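Local coordinates for aminopeptidase N (Francisella tularensis subsp. tularensis, PDB 5DLL), which probably removes N-terminal amino acids from intracellular peptides as a zinc-dependent aminopeptidase of the M1 family, at residues E332-F337 and K414-Y419; E398-I403 and D431-A436. All blocks are in the same frame, centred on the assembly; numbering follows the deposited sequence.

Interaction 1. Residues E332-F337 and K414-Y419. With ZN (zinc ion), chain B.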
loop_
_atom_site.group_PDB
_atom_site.type_symbol
_atom_site.label_atom_id
_atom_site.label_comp_id
_atom_site.label_asym_id
_atom_site.label_seq_id
_atom_site.Cartn_x
_atom_site.Cartn_y
_atom_site.Cartn_z
ATOM N N GLU A 332 10.798 4.150 0.613
ATOM C CA GLU A 332 9.402 3.792 0.811
ATOM C C GLU A 332 9.223 2.803 1.957
ATOM O O GLU A 332 8.368 3.021 2.810
ATOM C CB GLU A 332 8.763 3.291 -0.491
ATOM C CG GLU A 332 8.460 4.405 -1.498
ATOM C CD GLU A 332 7.405 5.404 -1.028
ATOM O OE1 GLU A 332 7.241 6.389 -1.771
ATOM O OE2 GLU A 332 6.854 5.165 0.061
ATOM N N GLY A 333 10.033 1.747 2.006
ATOM C CA GLY A 333 9.922 0.743 3.076
ATOM C C GLY A 333 9.898 1.333 4.483
ATOM O O GLY A 333 9.078 0.947 5.322
ATOM N N LEU A 334 10.806 2.268 4.740
ATOM C CA LEU A 334 10.857 2.969 6.015
ATOM C C LEU A 334 9.579 3.772 6.242
ATOM O O LEU A 334 9.017 3.735 7.328
ATOM C CB LEU A 334 12.085 3.887 6.069
ATOM C CG LEU A 334 12.316 4.705 7.341
ATOM C CD1 LEU A 334 12.334 3.819 8.579
ATOM C CD2 LEU A 334 13.609 5.500 7.238
ATOM N N THR A 335 9.118 4.476 5.212
ATOM C CA THR A 335 7.902 5.287 5.290
ATOM C C THR A 335 6.632 4.428 5.333
ATOM O O THR A 335 5.610 4.860 5.866
ATOM C CB THR A 335 7.800 6.257 4.090
ATOM O OG1 THR A 335 9.060 6.905 3.873
ATOM C CG2 THR A 335 6.733 7.310 4.336
ATOM N N VAL A 336 6.694 3.231 4.752
ATOM C CA VAL A 336 5.592 2.265 4.807
ATOM C C VAL A 336 5.504 1.692 6.216
ATOM O O VAL A 336 4.416 1.599 6.797
ATOM C CB VAL A 336 5.772 1.118 3.781
ATOM C CG1 VAL A 336 4.833 -0.045 4.078
ATOM C CG2 VAL A 336 5.531 1.618 2.359
ATOM N N PHE A 337 6.653 1.304 6.763
ATOM C CA PHE A 337 6.722 0.837 8.142
ATOM C C PHE A 337 6.119 1.878 9.077
ATOM O O PHE A 337 5.355 1.550 9.982
ATOM C CB PHE A 337 8.170 0.545 8.539
ATOM C CG PHE A 337 8.356 0.312 10.009
ATOM C CD1 PHE A 337 8.056 -0.917 10.568
ATOM C CD2 PHE A 337 8.827 1.325 10.833
ATOM C CE1 PHE A 337 8.218 -1.133 11.923
ATOM C CE2 PHE A 337 9.000 1.115 12.190
ATOM C CZ PHE A 337 8.694 -0.115 12.736
ATOM N N LYS A 414 16.720 5.594 18.989
ATOM C CA LYS A 414 18.141 5.976 19.053
ATOM C C LYS A 414 18.803 5.880 17.675
ATOM O O LYS A 414 19.660 6.695 17.330
ATOM C CB LYS A 414 18.919 5.087 20.034
ATOM C CG LYS A 414 18.801 5.450 21.504
ATOM C CD LYS A 414 19.697 4.535 22.330
ATOM C CE LYS A 414 19.649 4.854 23.817
ATOM N NZ LYS A 414 18.348 4.497 24.449
ATOM N N GLY A 415 18.416 4.862 16.909
ATOM C CA GLY A 415 18.929 4.660 15.559
ATOM C C GLY A 415 18.388 5.653 14.545
ATOM O O GLY A 415 19.111 6.053 13.633
ATOM N N MET A 416 17.117 6.034 14.689
ATOM C CA MET A 416 16.520 7.091 13.857
ATOM C C MET A 416 17.190 8.424 14.158
ATOM O O MET A 416 17.584 9.149 13.247
ATOM C CB MET A 416 15.018 7.230 14.121
ATOM C CG MET A 416 14.186 6.012 13.765
ATOM S SD MET A 416 14.251 5.594 12.016
ATOM C CE MET A 416 13.542 7.071 11.287
ATOM N N LYS A 417 17.301 8.735 15.448
ATOM C CA LYS A 417 17.979 9.940 15.924
ATOM C C LYS A 417 19.356 10.107 15.258
ATOM O O LYS A 417 19.678 11.189 14.758
ATOM C CB LYS A 417 18.115 9.875 17.454
ATOM C CG LYS A 417 18.743 11.094 18.117
ATOM C CD LYS A 417 17.708 12.135 18.512
ATOM C CE LYS A 417 18.358 13.303 19.240
ATOM N NZ LYS A 417 17.351 14.217 19.844
ATOM N N LEU A 418 20.147 9.033 15.242
ATOM C CA LEU A 418 21.488 9.054 14.641
ATOM C C LEU A 418 21.439 9.099 13.114
ATOM O O LEU A 418 22.267 9.752 12.482
ATOM C CB LEU A 418 22.300 7.832 15.085
ATOM C CG LEU A 418 23.784 7.835 14.689
ATOM C CD1 LEU A 418 24.526 8.970 15.383
ATOM C CD2 LEU A 418 24.440 6.494 14.990
ATOM N N TYR A 419 20.481 8.386 12.531
ATOM C CA TYR A 419 20.285 8.369 11.082
ATOM C C TYR A 419 20.147 9.783 10.511
ATOM O O TYR A 419 20.778 10.103 9.510
ATOM C CB TYR A 419 19.057 7.518 10.728
ATOM C CG TYR A 419 18.692 7.482 9.257
ATOM C CD1 TYR A 419 19.461 6.762 8.343
ATOM C CD2 TYR A 419 17.557 8.144 8.782
ATOM C CE1 TYR A 419 19.122 6.717 6.996
ATOM C CE2 TYR A 419 17.208 8.102 7.440
ATOM C CZ TYR A 419 17.994 7.390 6.549
ATOM O OH TYR A 419 17.651 7.350 5.216
HETATM ZN ZN ZN B . 5.645 6.618 -0.588
#
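Leu334 points its forked end at Met416 and Tyr419. CD1 meets Met416 SD at 4.3 Å. CD2 meets CE2 on the ring of Tyr419 at 4.4 Å, approaching that ring obliquely. The leucine has CG opposite its backbone N (chi1 -180°), which carries the fork out towards helix 390-423. Met416 is curled, with all three torsions near -60°, and its terminal methyl CE also comes to 4.3 Å from Leu334 CD2, so that CD2 touches both residues. The contact is apolar and buried, and no hydrogen bond crosses it. Glu332 stands on a different side of helix 328-346. Both of its carboxylate oxygens bind the zinc ion, OE1 and OE2 each at 2.0 Å from the metal. His309 and His313 are the other protein ligands. This is the HExxH-(18 residues)-E zinc site of M1 aminopeptidases, with Glu332 as the distant glutamate. Leu334 thus packs the helix that supplies this ligand against helix 390-423. Next to Leu334 along the helix, Thr335 OG1 is hydrogen-bonded to Lys331 O and to Thr316 OG1. Phe433 of helix 430-439 touches Leu334 and Met416, and makes a T-shaped stack with Tyr419.

Interaction 2. Residues E398-I403 and D431-A436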
loop_
_atom_site.group_PDB
_atom_site.type_symbol
_atom_site.label_atom_id
_atom_site.label_comp_id
_atom_site.label_asym_id
_atom_site.label_seq_id
_atom_site.Cartn_x
_atom_site.Cartn_y
_atom_site.Cartn_z
ATOM N N GLU A 398 8.883 -4.838 6.265
ATOM C CA GLU A 398 9.119 -6.000 7.133
ATOM C C GLU A 398 10.564 -6.062 7.604
ATOM O O GLU A 398 10.824 -6.418 8.751
ATOM C CB GLU A 398 8.781 -7.317 6.418
ATOM C CG GLU A 398 7.299 -7.541 6.162
ATOM C CD GLU A 398 6.496 -7.714 7.437
ATOM O OE1 GLU A 398 6.764 -8.685 8.188
ATOM O OE2 GLU A 398 5.594 -6.879 7.682
ATOM N N ILE A 399 11.497 -5.719 6.720
ATOM C CA ILE A 399 12.920 -5.725 7.067
ATOM C C ILE A 399 13.233 -4.627 8.087
ATOM O O ILE A 399 14.025 -4.836 9.012
ATOM C CB ILE A 399 13.820 -5.560 5.820
ATOM C CG1 ILE A 399 13.633 -6.739 4.855
ATOM C CG2 ILE A 399 15.288 -5.448 6.214
ATOM C CD1 ILE A 399 14.001 -8.099 5.410
ATOM N N ILE A 400 12.606 -3.467 7.917
ATOM C CA ILE A 400 12.750 -2.366 8.866
ATOM C C ILE A 400 12.093 -2.714 10.203
ATOM O O ILE A 400 12.613 -2.371 11.266
ATOM C CB ILE A 400 12.184 -1.066 8.266
ATOM C CG1 ILE A 400 13.181 -0.524 7.236
ATOM C CG2 ILE A 400 11.922 -0.019 9.340
ATOM C CD1 ILE A 400 12.540 0.065 6.004
ATOM N N ARG A 401 10.961 -3.408 10.134
ATOM C CA ARG A 401 10.273 -3.909 11.319
ATOM C C ARG A 401 11.103 -4.948 12.077
ATOM O O ARG A 401 11.062 -5.003 13.303
ATOM C CB ARG A 401 8.919 -4.506 10.920
ATOM C CG ARG A 401 8.115 -5.068 12.078
ATOM C CD ARG A 401 6.741 -5.527 11.621
ATOM N NE ARG A 401 5.909 -4.405 11.194
ATOM C CZ ARG A 401 5.305 -3.551 12.015
ATOM N NH1 ARG A 401 5.430 -3.660 13.334
ATOM N NH2 ARG A 401 4.573 -2.569 11.515
ATOM N N MET A 402 11.846 -5.771 11.345
ATOM C CA MET A 402 12.724 -6.768 11.959
ATOM C C MET A 402 13.851 -6.145 12.781
ATOM O O MET A 402 14.342 -6.762 13.726
ATOM C CB MET A 402 13.321 -7.697 10.898
ATOM C CG MET A 402 12.517 -8.965 10.669
ATOM S SD MET A 402 13.087 -9.889 9.233
ATOM C CE MET A 402 14.760 -10.276 9.720
ATOM N N ILE A 403 14.266 -4.934 12.411
ATOM C CA ILE A 403 15.271 -4.195 13.175
ATOM C C ILE A 403 14.627 -3.590 14.423
ATOM O O ILE A 403 15.253 -3.526 15.482
ATOM C CB ILE A 403 15.932 -3.079 12.337
ATOM C CG1 ILE A 403 16.584 -3.659 11.074
ATOM C CG2 ILE A 403 16.989 -2.360 13.159
ATOM C CD1 ILE A 403 16.978 -2.620 10.044
ATOM N N ASP A 431 22.452 0.421 3.259
ATOM C CA ASP A 431 23.532 0.113 4.196
ATOM C C ASP A 431 23.765 1.243 5.196
ATOM O O ASP A 431 24.101 0.984 6.349
ATOM C CB ASP A 431 24.833 -0.224 3.452
ATOM C CG ASP A 431 24.901 -1.688 3.026
ATOM O OD1 ASP A 431 23.853 -2.254 2.635
ATOM O OD2 ASP A 431 26.004 -2.274 3.090
ATOM N N ASP A 432 23.586 2.491 4.762
ATOM C CA ASP A 432 23.713 3.643 5.666
ATOM C C ASP A 432 22.671 3.626 6.798
ATOM O O ASP A 432 22.956 4.060 7.916
ATOM C CB ASP A 432 23.617 4.965 4.888
ATOM C CG ASP A 432 24.807 5.198 3.965
ATOM O OD1 ASP A 432 25.962 5.015 4.404
ATOM O OD2 ASP A 432 24.583 5.584 2.795
ATOM N N PHE A 433 21.471 3.127 6.504
ATOM C CA PHE A 433 20.400 3.039 7.495
ATOM C C PHE A 433 20.721 1.987 8.545
ATOM O O PHE A 433 20.578 2.229 9.742
ATOM C CB PHE A 433 19.062 2.710 6.818
ATOM C CG PHE A 433 17.915 2.522 7.783
ATOM C CD1 PHE A 433 17.273 3.618 8.341
ATOM C CD2 PHE A 433 17.476 1.246 8.126
ATOM C CE1 PHE A 433 16.222 3.447 9.228
ATOM C CE2 PHE A 433 16.420 1.069 9.008
ATOM C CZ PHE A 433 15.790 2.171 9.558
ATOM N N VAL A 434 21.167 0.824 8.085
ATOM C CA VAL A 434 21.528 -0.277 8.974
ATOM C C VAL A 434 22.718 0.096 9.862
ATOM O O VAL A 434 22.760 -0.285 11.025
ATOM C CB VAL A 434 21.852 -1.557 8.174
ATOM C CG1 VAL A 434 22.370 -2.659 9.091
ATOM C CG2 VAL A 434 20.621 -2.034 7.417
ATOM N N ASN A 435 23.676 0.840 9.313
ATOM C CA ASN A 435 24.837 1.286 10.084
ATOM C C ASN A 435 24.444 2.205 11.241
ATOM O O ASN A 435 24.928 2.034 12.355
ATOM C CB ASN A 435 25.860 1.987 9.180
ATOM C CG ASN A 435 26.560 1.033 8.225
ATOM O OD1 ASN A 435 26.563 -0.185 8.418
ATOM N ND2 ASN A 435 27.163 1.587 7.185
ATOM N N ALA A 436 23.561 3.166 10.976
ATOM C CA ALA A 436 23.071 4.091 12.009
ATOM C C ALA A 436 22.305 3.347 13.102
ATOM O O ALA A 436 22.424 3.652 14.291
ATOM C CB ALA A 436 22.181 5.156 11.384
#
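Met402 N donates to Glu398 O at 2.9 Å, a helical bond in the turn that carries Ile400. Ile403 follows three residues on, and both isoleucines meet Phe433. Ile403 N has weak bonds within the segment, to Ile399 O and to Ile400 O. No hydrogen bond joins the two helices here, and the contact is made by apolar side chains. A chi1 of 177° swings the ring of Phe433 away from its own backbone N and across to the isoleucines. Its CE2 carbon is touched twice. Ile403 CD1 comes to the ring edge, near the ring plane, at 3.9 Å from CE2. Ile400 CG1 lies 4.0 Å from the same CE2 and approaches obliquely. The two isoleucines also differ in direction. Ile403 runs past Phe433 in the opposite sense, with its chain extended at chi2 (167°). Ile400 crosses Phe433 at about a right angle. The nearest backbones are at Ile403 and Val434, whose CA atoms are 8.5 Å apart. Charged side chains of both helices find partners outside the pair. Glu398 forms a salt bridge with Arg353, Arg401 with Glu341, and Asp431 with Arg377. The pairing lies inside the helical part of the M1 catalytic domain. It sets the long helix 390-423 against helix 430-439, which follows it after the short strand 427-428. Helix 450-453 packs on Ile399, Met402 and Val434, while helix 328-346 brings Phe337 onto Ile400 and Leu330 onto Phe433.

The two interactions lie within the M1 family domain, with centres 8 Å apart. Both use helix 390-423: interaction 2 takes its earlier part, residues 398-403, and interaction 1 its later part, residues 414-419. Along the chain the segments alternate, in the order 332-337, 398-403, 414-419, 431-436. Helices 328-346 and 430-439 both pack on one long helix, and they also touch each other. The segments of the two interactions meet directly as well, since Phe337 packs on Arg401, and Leu418 on Ala436. Together they form one buried helical cluster, and the helix that supplies the zinc ligand Glu332 is part of it.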